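Local coordinates for putative cell adhesion protein (Bacteroides eggerthii, PDB 4GPV) that is probably a FimA-like pilus subunit, built into surface fibres that would let the bacterium adhere to its surroundings, at residues I262-S267 with P277-I282; V184-G189 with F207-N212; F53-G58 with K104-L109. All blocks are in the same frame, centred on the assembly; numbering follows the deposited sequence. Where two conformers were deposited one is given.

Contact 1: I262-S267 with P277-I282; sequences ILAIKS and PIFYPI
Lys-266 and Phe-279 face each other in a non-hydrogen-bonded pair of two antiparallel strands, and the lysine is instructive when followed outward. Its CB stands 3.9 Å from Phe-279 CE2. With CG anti to the backbone N (chi1 -178°), the next carbon moves closer, Lys-266 CG lying 3.6 Å from the same Phe-279 CE2. A bend at chi2 (-96°) turns CD off that course, and CE then meets the proline two residues before that phenylalanine, 3.8 Å from Pro-277 CB. NZ ends in a salt bridge with Asp-181 of the neighbouring strand 176-193, with a weak hydrogen bond to Thr-268, so the apolar stem lies against Phe-279 and Pro-277 and the charge is paired beyond them. The Phe-279 ring also has Ala-264 CB at its edge, and Tyr-214 meets it edge-to-face. An alanine in place of Phe-279 would remove the ring and would probably open a gap beside the lysine stem and leave Tyr-214 without this edge-to-face partner.

The opposite side of the sheet carries Leu-263, Ile-265, Tyr-280 and Ile-282. Ile-265 CB touches Tyr-280 at CD2, 4.0 Å away, and Ser-267 OG lies in the plane of the tyrosine ring, at its edge, 3.6 Å from CE2; that hydroxyl is bonded to Asp-180, and Tyr-280 OH to Gly-314 O. Six backbone bonds knit the strands, including Ser-267 N to Ile-278 O at 2.9 Å. Pro-281 sits opposite Ala-264 in a non-hydrogen-bonded pair, where a missing N-H costs the ladder nothing. Strands 297-306 and 329-343 of the other sheet pack against the Leu-263 and Tyr-280 side. This is a beta hairpin in one wall of a beta sandwich, within the FimA-like C-terminal domain of the transthyretin clan.

Contact 2: V184-G189 with F207-N212; sequences VLLFAG and FYTGFN
Thr-209 OG1 presses into the backbone of Leu-186 and Phe-187, only 3.2 Å from Leu-186 CA. From this position it accepts a weak hydrogen bond from Phe-187 N at 3.3 Å and lies over the centre of the Phe-187 ring, 4.3 Å above its plane. The threonine torsion explains the reach: OG1 is anti to its own backbone N (chi1 -159°). Leu-186 CD2 comes within 3.5 Å of the same OG1 and continues to Phe-211, where it lies beside the carbonyl O and CB. From the other end of the contact, Phe-207 brings CD1 to 4.0 Å from Phe-187 CB.

Backbone bonds hold these side chains in place. Ala-188 N donates to Tyr-208 O at 2.8 Å and Tyr-208 N returns a bond to Ala-188 O, while Gly-210 N closes the other end on Leu-185 O, at 2.9 Å. Between them Phe-187 is an extra residue with a positive phi of 60°, a left-handed backbone conformation less common for residues other than glycine. Phe-211 N, by contrast, is buried with no partner in the model.

Further out, Thr-261 holds the turned carbonyl of Phe-187 through its hydroxyl, Tyr-214 and Val-222 pack on the phenylalanine ring, and Phe-207 is tied by its backbone to Gly-221 and Thr-223. With Phe-187 and Ala-188 both set against Tyr-208, the pattern is a G1 beta bulge, an irregularity of antiparallel sheets that here interrupts the long strand 176-193 where the short strand 207-209 joins it.

Contact 3: F53-G58 with K104-L109; sequences FLFREG and KTETDL
Phe-55 receives the start of helix 106-111 on its ring, and that start is a capping box: a helix N-terminus is docked, without any direct hydrogen bond, on aromatic side chains of strand 50-56.

CH-pi contacts carry the interface. Glu-106 CB stands 3.9 Å from the centroid of the Phe-55 ring, over its face, and CA lies over the same face nearer the rim. One helical turn on, Leu-109 CD1 is 4.0 Å from the centroid of the Phe-53 ring and almost on its normal. The other leucine methyl makes an apolar contact, Leu-109 CD2 reaching the edge of the Phe-55 ring at CE2, 3.6 Å away. One branched side chain thus meets one phenylalanine by its face and the next by its edge, and Phe-100 packs on both Phe-53 and Leu-109.

Polar links across the interface run through water. With CG of Glu-106 anti to the backbone N (chi1 -172°) and the chain extended beyond it, the side chain runs across the Phe-55 ring and past its rim, and the carboxylate and ring planes are 9° apart. Its OE1 accepts from two waters, one also bonded to Arg-56 O and the other to Glu-57 O, while OE2 is bonded to Tyr-87 OH on strand 83-90.

The capping bonds lie within the helix start. Thr-105 OG1 accepts from Asp-108 N at 3.2 Å, which satisfies an N-H of the first turn. In return Asp-108 OD2 takes two backbone donors, Thr-105 N from above the carboxylate plane and Lys-104 N, 2.9 Å from that OD2, on its anti lone pair.

Along the chain the order is contact 3, then contact 2, then contact 1. Contacts 1 and 2 belong to one sheet, their centres 11 Å apart. Strands 176-193 and 262-271 run side by side there, with Ile-262 O 2.7 Å from Leu-186 N in a probable hydrogen bond, so the bulge and the hairpin form a continuous piece of the FimA-like C-terminal domain. Contact 3 belongs to the other sheet, through strand 50-56; its centre is about 34 Å from that of contact 2 and 44 Å from that of contact 1. Contacts 1 and 3 lie well out on opposite sides of the chain's centre, with contact 2 nearer the middle, in an elongated molecule, a shape consistent with a pilus subunit.

Contact 1: I262-S267 with P277-I282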
ATOM      1  N   ILE A 262       4.473  -8.209   7.966  1.00 15.62           N
ATOM      2  CA  ILE A 262       3.987  -9.555   8.298  1.00 15.33           C
ATOM      3  C   ILE A 262       2.464  -9.555   8.241  1.00 19.22           C
ATOM      4  O   ILE A 262       1.828  -8.690   8.847  1.00 19.66           O
ATOM      5  CB  ILE A 262       4.453 -10.029   9.721  1.00 17.66           C
ATOM      6  CG1 ILE A 262       5.974  -9.865   9.952  1.00 18.65           C
ATOM      7  CG2 ILE A 262       3.904 -11.477  10.048  1.00 16.66           C
ATOM      8  CD1 ILE A 262       6.423 -10.035  11.375  1.00 23.80           C
ATOM      9  N   LEU A 263       1.884 -10.516   7.537  1.00 15.93           N
ATOM     10  CA  LEU A 263       0.427 -10.712   7.549  1.00 17.37           C
ATOM     11  C   LEU A 263       0.146 -11.903   8.444  1.00 21.05           C
ATOM     12  O   LEU A 263       0.830 -12.907   8.322  1.00 18.52           O
ATOM     13  CB  LEU A 263      -0.146 -10.949   6.131  1.00 17.49           C
ATOM     14  CG  LEU A 263      -1.665 -11.272   6.075  1.00 20.41           C
ATOM     15  CD1 LEU A 263      -2.520 -10.054   6.458  1.00 22.19           C
ATOM     16  CD2 LEU A 263      -2.034 -11.791   4.700  1.00 21.52           C
ATOM     17  N   ALA A 264      -0.817 -11.792   9.390  1.00 18.67           N
ATOM     18  CA  ALA A 264      -1.096 -12.938  10.236  1.00 19.30           C
ATOM     19  C   ALA A 264      -2.552 -13.037  10.638  1.00 22.36           C
ATOM     20  O   ALA A 264      -3.287 -12.040  10.657  1.00 21.31           O
ATOM     21  CB  ALA A 264      -0.262 -12.849  11.523  1.00 20.12           C
ATOM     22  N   ILE A 265      -2.940 -14.253  10.996  1.00 19.16           N
ATOM     23  CA  ILE A 265      -4.161 -14.498  11.737  1.00 18.90           C
ATOM     24  C   ILE A 265      -3.720 -14.469  13.189  1.00 22.98           C
ATOM     25  O   ILE A 265      -2.812 -15.216  13.539  1.00 22.97           O
ATOM     26  CB  ILE A 265      -4.885 -15.799  11.374  1.00 22.42           C
ATOM     27  CG1 ILE A 265      -5.317 -15.799   9.901  1.00 22.14           C
ATOM     28  CG2 ILE A 265      -6.094 -16.025  12.346  1.00 24.78           C
ATOM     29  CD1 ILE A 265      -5.627 -17.195   9.371  1.00 26.97           C
ATOM     30  N   LYS A 266      -4.319 -13.602  14.023  1.00 19.85           N
ATOM     31  CA  LYS A 266      -4.002 -13.546  15.455  1.00 19.63           C
ATOM     32  C   LYS A 266      -5.138 -14.257  16.177  1.00 23.07           C
ATOM     33  O   LYS A 266      -6.305 -13.956  15.914  1.00 22.19           O
ATOM     34  CB  LYS A 266      -3.856 -12.078  15.917  1.00 22.61           C
ATOM     35  CG  LYS A 266      -3.471 -11.966  17.388  1.00 29.49           C
ATOM     36  CD  LYS A 266      -4.678 -11.756  18.281  1.00 30.11           C
ATOM     37  CE  LYS A 266      -4.370 -12.171  19.701  1.00 33.38           C
ATOM     38  NZ  LYS A 266      -5.547 -11.937  20.586  1.00 37.05           N
ATOM     39  N   SER A 267      -4.806 -15.202  17.070  1.00 20.65           N
ATOM     40  CA  SER A 267      -5.822 -15.959  17.772  1.00 21.35           C
ATOM     41  C   SER A 267      -5.482 -16.038  19.240  1.00 24.63           C
ATOM     42  O   SER A 267      -4.399 -15.593  19.650  1.00 23.91           O
ATOM     43  CB  SER A 267      -5.918 -17.359  17.167  1.00 25.87           C
ATOM     44  OG  SER A 267      -6.079 -17.278  15.760  1.00 27.36           O
ATOM     45  N   PRO A 277      -1.713 -15.223  23.268  1.00 26.61           N
ATOM     46  CA  PRO A 277      -1.865 -14.961  21.833  1.00 23.28           C
ATOM     47  C   PRO A 277      -1.004 -15.915  20.989  1.00 26.84           C
ATOM     48  O   PRO A 277       0.135 -16.266  21.345  1.00 27.63           O
ATOM     49  CB  PRO A 277      -1.410 -13.503  21.680  1.00 25.34           C
ATOM     50  CG  PRO A 277      -0.537 -13.248  22.831  1.00 32.41           C
ATOM     51  CD  PRO A 277      -0.890 -14.189  23.937  1.00 29.67           C
ATOM     52  N   ILE A 278      -1.571 -16.369  19.880  1.00 22.27           N
ATOM     53  CA  ILE A 278      -0.882 -17.235  18.918  1.00 21.02           C
ATOM     54  C   ILE A 278      -1.103 -16.633  17.559  1.00 23.53           C
ATOM     55  O   ILE A 278      -2.023 -15.829  17.371  1.00 22.57           O
ATOM     56  CB  ILE A 278      -1.266 -18.740  18.963  1.00 24.77           C
ATOM     57  CG1 ILE A 278      -2.767 -18.938  18.656  1.00 24.93           C
ATOM     58  CG2 ILE A 278      -0.843 -19.383  20.298  1.00 27.23           C
ATOM     59  CD1 ILE A 278      -3.213 -20.326  18.359  1.00 27.27           C
ATOM     60  N   PHE A 279      -0.242 -16.980  16.629  1.00 19.94           N
ATOM     61  CA  PHE A 279      -0.296 -16.404  15.282  1.00 19.36           C
ATOM     62  C   PHE A 279      -0.122 -17.442  14.195  1.00 22.53           C
ATOM     63  O   PHE A 279       0.597 -18.417  14.379  1.00 22.87           O
ATOM     64  CB  PHE A 279       0.829 -15.354  15.129  1.00 20.79           C
ATOM     65  CG  PHE A 279       0.752 -14.203  16.097  1.00 21.03           C
ATOM     66  CD1 PHE A 279       1.330 -14.294  17.361  1.00 23.42           C
ATOM     67  CD2 PHE A 279       0.073 -13.042  15.764  1.00 21.90           C
ATOM     68  CE1 PHE A 279       1.240 -13.232  18.267  1.00 25.21           C
ATOM     69  CE2 PHE A 279       0.016 -11.965  16.646  1.00 24.23           C
ATOM     70  CZ  PHE A 279       0.560 -12.083  17.919  1.00 23.47           C
ATOM     71  N   TYR A 280      -0.743 -17.193  13.027  1.00 19.46           N
ATOM     72  CA  TYR A 280      -0.530 -18.007  11.825  1.00 20.86           C
ATOM     73  C   TYR A 280       0.009 -16.996  10.815  1.00 24.85           C
ATOM     74  O   TYR A 280      -0.771 -16.299  10.174  1.00 23.03           O
ATOM     75  CB  TYR A 280      -1.826 -18.693  11.364  1.00 21.52           C
ATOM     76  CG  TYR A 280      -2.470 -19.534  12.439  1.00 21.36           C
ATOM     77  CD1 TYR A 280      -2.129 -20.878  12.598  1.00 22.42           C
ATOM     78  CD2 TYR A 280      -3.470 -19.011  13.257  1.00 21.97           C
ATOM     79  CE1 TYR A 280      -2.798 -21.691  13.509  1.00 22.39           C
ATOM     80  CE2 TYR A 280      -4.115 -19.808  14.213  1.00 22.90           C
ATOM     81  CZ  TYR A 280      -3.772 -21.147  14.337  1.00 25.55           C
ATOM     82  OH  TYR A 280      -4.432 -21.934  15.263  1.00 23.50           O
ATOM     83  N   PRO A 281       1.339 -16.777  10.794  1.00 22.07           N
ATOM     84  CA  PRO A 281       1.868 -15.638  10.030  1.00 20.76           C
ATOM     85  C   PRO A 281       2.583 -15.959   8.714  1.00 24.32           C
ATOM     86  O   PRO A 281       2.978 -17.105   8.457  1.00 22.09           O
ATOM     87  CB  PRO A 281       2.892 -15.078  11.008  1.00 21.95           C
ATOM     88  CG  PRO A 281       3.411 -16.304  11.743  1.00 27.81           C
ATOM     89  CD  PRO A 281       2.401 -17.398  11.612  1.00 24.26           C
ATOM     90  N   ILE A 282       2.802 -14.901   7.931  1.00 21.63           N
ATOM     91  CA  ILE A 282       3.623 -14.936   6.733  1.00 22.59           C
ATOM     92  C   ILE A 282       4.482 -13.678   6.712  1.00 22.84           C
ATOM     93  O   ILE A 282       3.956 -12.564   6.769  1.00 20.48           O
ATOM     94  CB  ILE A 282       2.870 -15.177   5.396  1.00 27.57           C
ATOM     95  CG1 ILE A 282       3.872 -15.515   4.238  1.00 29.86           C
ATOM     96  CG2 ILE A 282       1.958 -14.050   5.020  1.00 27.05           C
ATOM     97  CD1 ILE A 282       4.824 -16.875   4.483  1.00 35.66           C
TER
HETATM   98  O   HOH W   1      -0.535 -15.466   6.983  1.00 47.64           O

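Contact 2: V184-G189 with F207-N212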
ATOM      1  N   VAL A 184      -4.427  -9.530  10.945  1.00 18.19           N
ATOM      2  CA  VAL A 184      -3.644  -8.328  11.282  1.00 17.37           C
ATOM      3  C   VAL A 184      -2.469  -8.114  10.321  1.00 19.30           C
ATOM      4  O   VAL A 184      -1.938  -9.066   9.780  1.00 18.16           O
ATOM      5  CB  VAL A 184      -3.135  -8.369  12.763  1.00 20.45           C
ATOM      6  CG1 VAL A 184      -4.286  -8.387  13.782  1.00 20.78           C
ATOM      7  CG2 VAL A 184      -2.162  -9.535  13.005  1.00 20.85           C
ATOM      8  N   LEU A 185      -2.096  -6.854  10.117  1.00 16.54           N
ATOM      9  CA  LEU A 185      -0.923  -6.514   9.344  1.00 15.56           C
ATOM     10  C   LEU A 185       0.053  -5.936  10.321  1.00 19.63           C
ATOM     11  O   LEU A 185      -0.262  -4.967  11.002  1.00 18.99           O
ATOM     12  CB  LEU A 185      -1.210  -5.551   8.165  1.00 15.19           C
ATOM     13  CG  LEU A 185      -0.079  -5.463   7.123  1.00 18.94           C
ATOM     14  CD1 LEU A 185       0.118  -6.831   6.376  1.00 17.79           C
ATOM     15  CD2 LEU A 185      -0.377  -4.342   6.095  1.00 20.12           C
ATOM     16  N   LEU A 186       1.242  -6.511  10.382  1.00 17.82           N
ATOM     17  CA  LEU A 186       2.270  -6.031  11.301  1.00 17.16           C
ATOM     18  C   LEU A 186       3.338  -5.339  10.511  1.00 19.25           C
ATOM     19  O   LEU A 186       3.756  -5.848   9.453  1.00 19.17           O
ATOM     20  CB  LEU A 186       2.864  -7.200  12.147  1.00 17.82           C
ATOM     21  CG  LEU A 186       1.872  -8.200  12.769  1.00 21.91           C
ATOM     22  CD1 LEU A 186       2.650  -9.304  13.575  1.00 23.31           C
ATOM     23  CD2 LEU A 186       0.842  -7.476  13.668  1.00 20.98           C
ATOM     24  N   PHE A 187       3.793  -4.155  10.992  1.00 17.14           N
ATOM     25  CA  PHE A 187       4.899  -3.427  10.369  1.00 15.69           C
ATOM     26  C   PHE A 187       4.611  -3.064   8.934  1.00 18.43           C
ATOM     27  O   PHE A 187       5.410  -3.320   8.040  1.00 17.01           O
ATOM     28  CB  PHE A 187       6.236  -4.207  10.468  1.00 18.56           C
ATOM     29  CG  PHE A 187       6.458  -4.672  11.883  1.00 19.03           C
ATOM     30  CD1 PHE A 187       6.555  -3.756  12.920  1.00 21.68           C
ATOM     31  CD2 PHE A 187       6.450  -6.027  12.192  1.00 20.36           C
ATOM     32  CE1 PHE A 187       6.666  -4.184  14.243  1.00 23.45           C
ATOM     33  CE2 PHE A 187       6.558  -6.457  13.509  1.00 22.82           C
ATOM     34  CZ  PHE A 187       6.661  -5.530  14.531  1.00 21.78           C
ATOM     35  N   ALA A 188       3.485  -2.374   8.741  1.00 17.47           N
ATOM     36  CA  ALA A 188       3.161  -1.729   7.470  1.00 15.48           C
ATOM     37  C   ALA A 188       4.096  -0.525   7.329  1.00 18.73           C
ATOM     38  O   ALA A 188       4.187   0.248   8.284  1.00 19.27           O
ATOM     39  CB  ALA A 188       1.715  -1.242   7.510  1.00 16.12           C
ATOM     40  N   GLY A 189       4.762  -0.351   6.185  1.00 15.39           N
ATOM     41  CA  GLY A 189       5.643   0.804   5.997  1.00 16.22           C
ATOM     42  C   GLY A 189       4.872   2.113   6.142  1.00 20.02           C
ATOM     43  O   GLY A 189       3.790   2.267   5.564  1.00 16.99           O
ATOM     44  N   PHE A 207       6.966   2.472  11.044  1.00 20.00           N
ATOM     45  CA  PHE A 207       5.914   1.526  10.694  1.00 19.00           C
ATOM     46  C   PHE A 207       4.643   1.734  11.484  1.00 22.40           C
ATOM     47  O   PHE A 207       4.681   2.235  12.604  1.00 23.92           O
ATOM     48  CB  PHE A 207       6.413   0.092  11.053  1.00 20.44           C
ATOM     49  CG  PHE A 207       7.744  -0.279  10.440  1.00 21.91           C
ATOM     50  CD1 PHE A 207       7.811  -0.752   9.138  1.00 21.67           C
ATOM     51  CD2 PHE A 207       8.937   0.032  11.087  1.00 24.32           C
ATOM     52  CE1 PHE A 207       9.041  -0.982   8.523  1.00 23.69           C
ATOM     53  CE2 PHE A 207      10.170  -0.191  10.464  1.00 27.47           C
ATOM     54  CZ  PHE A 207      10.208  -0.729   9.198  1.00 24.08           C
ATOM     55  N   TYR A 208       3.560   1.156  10.980  1.00 18.66           N
ATOM     56  CA  TYR A 208       2.329   1.000  11.746  1.00 18.75           C
ATOM     57  C   TYR A 208       2.151  -0.496  12.015  1.00 22.31           C
ATOM     58  O   TYR A 208       2.605  -1.312  11.202  1.00 21.37           O
ATOM     59  CB  TYR A 208       1.116   1.542  10.989  1.00 17.68           C
ATOM     60  CG  TYR A 208       1.177   3.030  10.741  1.00 19.41           C
ATOM     61  CD1 TYR A 208       0.825   3.938  11.742  1.00 22.47           C
ATOM     62  CD2 TYR A 208       1.545   3.530   9.499  1.00 20.00           C
ATOM     63  CE1 TYR A 208       0.844   5.315  11.502  1.00 23.88           C
ATOM     64  CE2 TYR A 208       1.621   4.898   9.264  1.00 20.99           C
ATOM     65  CZ  TYR A 208       1.266   5.785  10.266  1.00 27.11           C
ATOM     66  OH  TYR A 208       1.254   7.123   9.966  1.00 31.28           O
ATOM     67  N   THR A 209       1.441  -0.872  13.078  1.00 19.21           N
ATOM     68  CA  THR A 209       1.218  -2.286  13.328  1.00 19.69           C
ATOM     69  C   THR A 209      -0.212  -2.495  13.903  1.00 23.08           C
ATOM     70  O   THR A 209      -0.725  -1.661  14.665  1.00 22.56           O
ATOM     71  CB  THR A 209       2.358  -2.887  14.199  1.00 22.83           C
ATOM     72  OG1 THR A 209       2.367  -4.291  14.017  1.00 24.38           O
ATOM     73  CG2 THR A 209       2.212  -2.577  15.682  1.00 20.38           C
ATOM     74  N   GLY A 210      -0.853  -3.568  13.482  1.00 19.64           N
ATOM     75  CA  GLY A 210      -2.216  -3.866  13.932  1.00 19.05           C
ATOM     76  C   GLY A 210      -2.329  -4.506  15.294  1.00 23.36           C
ATOM     77  O   GLY A 210      -3.411  -4.524  15.894  1.00 22.92           O
ATOM     78  N   PHE A 211      -1.215  -5.071  15.802  1.00 20.70           N
ATOM     79  CA  PHE A 211      -1.199  -5.744  17.093  1.00 20.95           C
ATOM     80  C   PHE A 211       0.224  -5.769  17.609  1.00 25.51           C
ATOM     81  O   PHE A 211       1.121  -6.105  16.849  1.00 25.91           O
ATOM     82  CB  PHE A 211      -1.747  -7.196  16.930  1.00 21.58           C
ATOM     83  CG  PHE A 211      -1.924  -7.947  18.226  1.00 23.47           C
ATOM     84  CD1 PHE A 211      -3.064  -7.763  19.009  1.00 26.16           C
ATOM     85  CD2 PHE A 211      -0.929  -8.792  18.699  1.00 24.29           C
ATOM     86  CE1 PHE A 211      -3.226  -8.457  20.213  1.00 28.45           C
ATOM     87  CE2 PHE A 211      -1.082  -9.473  19.915  1.00 27.85           C
ATOM     88  CZ  PHE A 211      -2.234  -9.302  20.661  1.00 27.75           C
ATOM     89  N   ASN A 212       0.448  -5.472  18.902  1.00 23.24           N
ATOM     90  CA  ASN A 212       1.822  -5.513  19.404  1.00 22.59           C
ATOM     91  C   ASN A 212       1.908  -6.114  20.811  1.00 26.37           C
ATOM     92  O   ASN A 212       2.936  -5.938  21.466  1.00 25.91           O
ATOM     93  CB  ASN A 212       2.423  -4.094  19.403  1.00 22.58           C
ATOM     94  CG  ASN A 212       1.826  -3.132  20.420  1.00 34.36           C
ATOM     95  OD1 ASN A 212       0.825  -3.405  21.088  1.00 29.16           O
ATOM     96  ND2 ASN A 212       2.452  -1.984  20.590  1.00 29.94           N
TER

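Contact 3: F53-G58 with K104-L109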
ATOM      1  N   PHE A  53       2.027  19.493 -11.562  1.00 20.78           N
ATOM      2  CA  PHE A  53       3.188  20.348 -11.351  1.00 20.42           C
ATOM      3  C   PHE A  53       3.980  20.403 -12.643  1.00 23.69           C
ATOM      4  O   PHE A  53       4.260  19.357 -13.231  1.00 22.98           O
ATOM      5  CB  PHE A  53       4.085  19.827 -10.209  1.00 22.34           C
ATOM      6  CG  PHE A  53       3.364  19.570  -8.910  1.00 24.49           C
ATOM      7  CD1 PHE A  53       2.656  18.385  -8.712  1.00 27.26           C
ATOM      8  CD2 PHE A  53       3.416  20.496  -7.876  1.00 27.99           C
ATOM      9  CE1 PHE A  53       1.974  18.146  -7.514  1.00 28.03           C
ATOM     10  CE2 PHE A  53       2.729  20.261  -6.674  1.00 31.30           C
ATOM     11  CZ  PHE A  53       2.012  19.093  -6.503  1.00 29.44           C
ATOM     12  N   LEU A  54       4.342  21.610 -13.084  1.00 21.81           N
ATOM     13  CA  LEU A  54       5.127  21.768 -14.294  1.00 21.99           C
ATOM     14  C   LEU A  54       6.460  22.384 -13.932  1.00 25.18           C
ATOM     15  O   LEU A  54       6.481  23.364 -13.196  1.00 24.81           O
ATOM     16  CB  LEU A  54       4.404  22.650 -15.330  1.00 22.58           C
ATOM     17  CG  LEU A  54       3.064  22.136 -15.861  1.00 27.41           C
ATOM     18  CD1 LEU A  54       2.370  23.224 -16.726  1.00 28.23           C
ATOM     19  CD2 LEU A  54       3.248  20.887 -16.666  1.00 26.13           C
ATOM     20  N   PHE A  55       7.569  21.803 -14.413  1.00 22.59           N
ATOM     21  CA  PHE A  55       8.892  22.335 -14.068  1.00 22.77           C
ATOM     22  C   PHE A  55       9.714  22.667 -15.271  1.00 26.45           C
ATOM     23  O   PHE A  55       9.629  21.987 -16.288  1.00 25.06           O
ATOM     24  CB  PHE A  55       9.671  21.323 -13.211  1.00 23.85           C
ATOM     25  CG  PHE A  55       9.001  21.039 -11.895  1.00 23.52           C
ATOM     26  CD1 PHE A  55       9.062  21.957 -10.853  1.00 26.42           C
ATOM     27  CD2 PHE A  55       8.282  19.870 -11.704  1.00 24.27           C
ATOM     28  CE1 PHE A  55       8.413  21.703  -9.640  1.00 24.98           C
ATOM     29  CE2 PHE A  55       7.636  19.613 -10.488  1.00 24.14           C
ATOM     30  CZ  PHE A  55       7.705  20.527  -9.468  1.00 21.57           C
ATOM     31  N   ARG A  56      10.559  23.692 -15.129  1.00 24.26           N
ATOM     32  CA  ARG A  56      11.497  24.099 -16.168  1.00 26.34           C
ATOM     33  C   ARG A  56      12.742  23.176 -16.107  1.00 31.99           C
ATOM     34  O   ARG A  56      12.853  22.358 -15.185  1.00 31.93           O
ATOM     35  CB  ARG A  56      11.852  25.580 -16.015  1.00 26.85           C
ATOM     36  CG  ARG A  56      10.610  26.441 -16.142  1.00 27.38           C
ATOM     37  CD  ARG A  56      10.847  27.932 -16.052  1.00 30.78           C
ATOM     38  NE  ARG A  56       9.549  28.590 -16.171  1.00 28.74           N
ATOM     39  CZ  ARG A  56       9.237  29.775 -15.660  1.00 35.05           C
ATOM     40  NH1 ARG A  56      10.165  30.514 -15.058  1.00 27.59           N
ATOM     41  NH2 ARG A  56       8.014  30.257 -15.798  1.00 25.36           N
ATOM     42  N   GLU A  57      13.664  23.315 -17.089  1.00 31.28           N
ATOM     43  CA  GLU A  57      14.882  22.499 -17.197  0.50 30.81           C
ATOM     44  C   GLU A  57      15.700  22.531 -15.893  1.00 33.88           C
ATOM     45  O   GLU A  57      16.208  21.492 -15.461  1.00 34.25           O
ATOM     46  CB  GLU A  57      15.727  22.975 -18.402  0.50 33.09           C
ATOM     47  CG  GLU A  57      17.029  22.221 -18.660  0.50 43.43           C
ATOM     48  CD  GLU A  57      16.975  20.732 -18.953  0.50 65.95           C
ATOM     49  OE1 GLU A  57      15.977  20.267 -19.550  0.50 59.11           O
ATOM     50  OE2 GLU A  57      17.961  20.035 -18.622  0.50 62.69           O
ATOM     51  N   GLY A  58      15.785  23.697 -15.270  1.00 32.31           N
ATOM     52  CA  GLY A  58      16.533  23.865 -14.030  1.00 33.80           C
ATOM     53  C   GLY A  58      15.802  23.569 -12.737  1.00 34.46           C
ATOM     54  O   GLY A  58      16.295  23.933 -11.665  1.00 33.38           O
ATOM     55  N   LYS A 104       8.320  24.134  -4.104  1.00 24.68           N
ATOM     56  CA  LYS A 104       8.747  25.308  -4.865  1.00 25.65           C
ATOM     57  C   LYS A 104       9.537  24.899  -6.089  1.00 30.50           C
ATOM     58  O   LYS A 104       9.651  25.672  -7.049  1.00 31.88           O
ATOM     59  CB  LYS A 104       9.626  26.243  -4.006  1.00 28.85           C
ATOM     60  CG  LYS A 104       9.133  26.515  -2.591  1.00 36.99           C
ATOM     61  CD  LYS A 104       8.076  27.592  -2.513  1.00 38.75           C
ATOM     62  CE  LYS A 104       7.782  27.936  -1.080  1.00 40.85           C
ATOM     63  NZ  LYS A 104       6.410  28.461  -0.934  1.00 57.28           N
ATOM     64  N   THR A 105      10.172  23.721  -6.011  1.00 25.81           N
ATOM     65  CA  THR A 105      11.040  23.188  -7.051  1.00 25.69           C
ATOM     66  C   THR A 105      10.818  21.705  -7.290  1.00 28.47           C
ATOM     67  O   THR A 105      10.166  21.020  -6.499  1.00 26.51           O
ATOM     68  CB  THR A 105      12.518  23.388  -6.675  1.00 34.23           C
ATOM     69  OG1 THR A 105      12.802  22.558  -5.542  1.00 30.25           O
ATOM     70  CG2 THR A 105      12.910  24.858  -6.445  1.00 35.56           C
ATOM     71  N   GLU A 106      11.432  21.190  -8.365  1.00 26.50           N
ATOM     72  CA  GLU A 106      11.337  19.776  -8.705  1.00 24.94           C
ATOM     73  C   GLU A 106      11.991  18.932  -7.610  1.00 28.91           C
ATOM     74  O   GLU A 106      11.434  17.910  -7.224  1.00 26.89           O
ATOM     75  CB  GLU A 106      12.008  19.559 -10.057  1.00 26.98           C
ATOM     76  CG  GLU A 106      11.822  18.173 -10.647  1.00 30.40           C
ATOM     77  CD  GLU A 106      12.343  18.067 -12.064  1.00 43.06           C
ATOM     78  OE1 GLU A 106      12.886  19.071 -12.582  1.00 42.76           O
ATOM     79  OE2 GLU A 106      12.197  16.983 -12.666  1.00 34.59           O
ATOM     80  N   THR A 107      13.134  19.407  -7.062  1.00 27.71           N
ATOM     81  CA  THR A 107      13.835  18.739  -5.955  1.00 27.73           C
ATOM     82  C   THR A 107      12.867  18.602  -4.772  1.00 29.54           C
ATOM     83  O   THR A 107      12.774  17.516  -4.213  1.00 29.60           O
ATOM     84  CB  THR A 107      15.118  19.508  -5.595  1.00 36.73           C
ATOM     85  OG1 THR A 107      15.961  19.547  -6.747  1.00 38.78           O
ATOM     86  CG2 THR A 107      15.899  18.860  -4.434  1.00 40.60           C
ATOM     87  N   ASP A 108      12.078  19.652  -4.457  1.00 26.54           N
ATOM     88  CA  ASP A 108      11.091  19.578  -3.366  1.00 25.50           C
ATOM     89  C   ASP A 108      10.039  18.533  -3.608  1.00 28.64           C
ATOM     90  O   ASP A 108       9.697  17.790  -2.685  1.00 28.49           O
ATOM     91  CB  ASP A 108      10.360  20.909  -3.153  1.00 26.98           C
ATOM     92  CG  ASP A 108      11.222  22.044  -2.648  1.00 35.66           C
ATOM     93  OD1 ASP A 108      12.284  21.757  -2.035  1.00 35.79           O
ATOM     94  OD2 ASP A 108      10.806  23.223  -2.815  1.00 33.90           O
ATOM     95  N   LEU A 109       9.463  18.516  -4.825  1.00 22.99           N
ATOM     96  CA  LEU A 109       8.393  17.577  -5.118  1.00 21.37           C
ATOM     97  C   LEU A 109       8.888  16.132  -5.004  1.00 25.59           C
ATOM     98  O   LEU A 109       8.182  15.291  -4.457  1.00 24.80           O
ATOM     99  CB  LEU A 109       7.815  17.825  -6.516  1.00 21.53           C
ATOM    100  CG  LEU A 109       6.730  16.832  -6.948  1.00 25.15           C
ATOM    101  CD1 LEU A 109       5.500  16.960  -6.116  1.00 23.73           C
ATOM    102  CD2 LEU A 109       6.369  17.022  -8.372  1.00 25.73           C
TER
HETATM  103  O   HOH W   2      12.401  19.556 -15.154  1.00 31.05           O
HETATM  104  O   HOH W   3      15.456  19.762 -13.140  1.00 56.97           O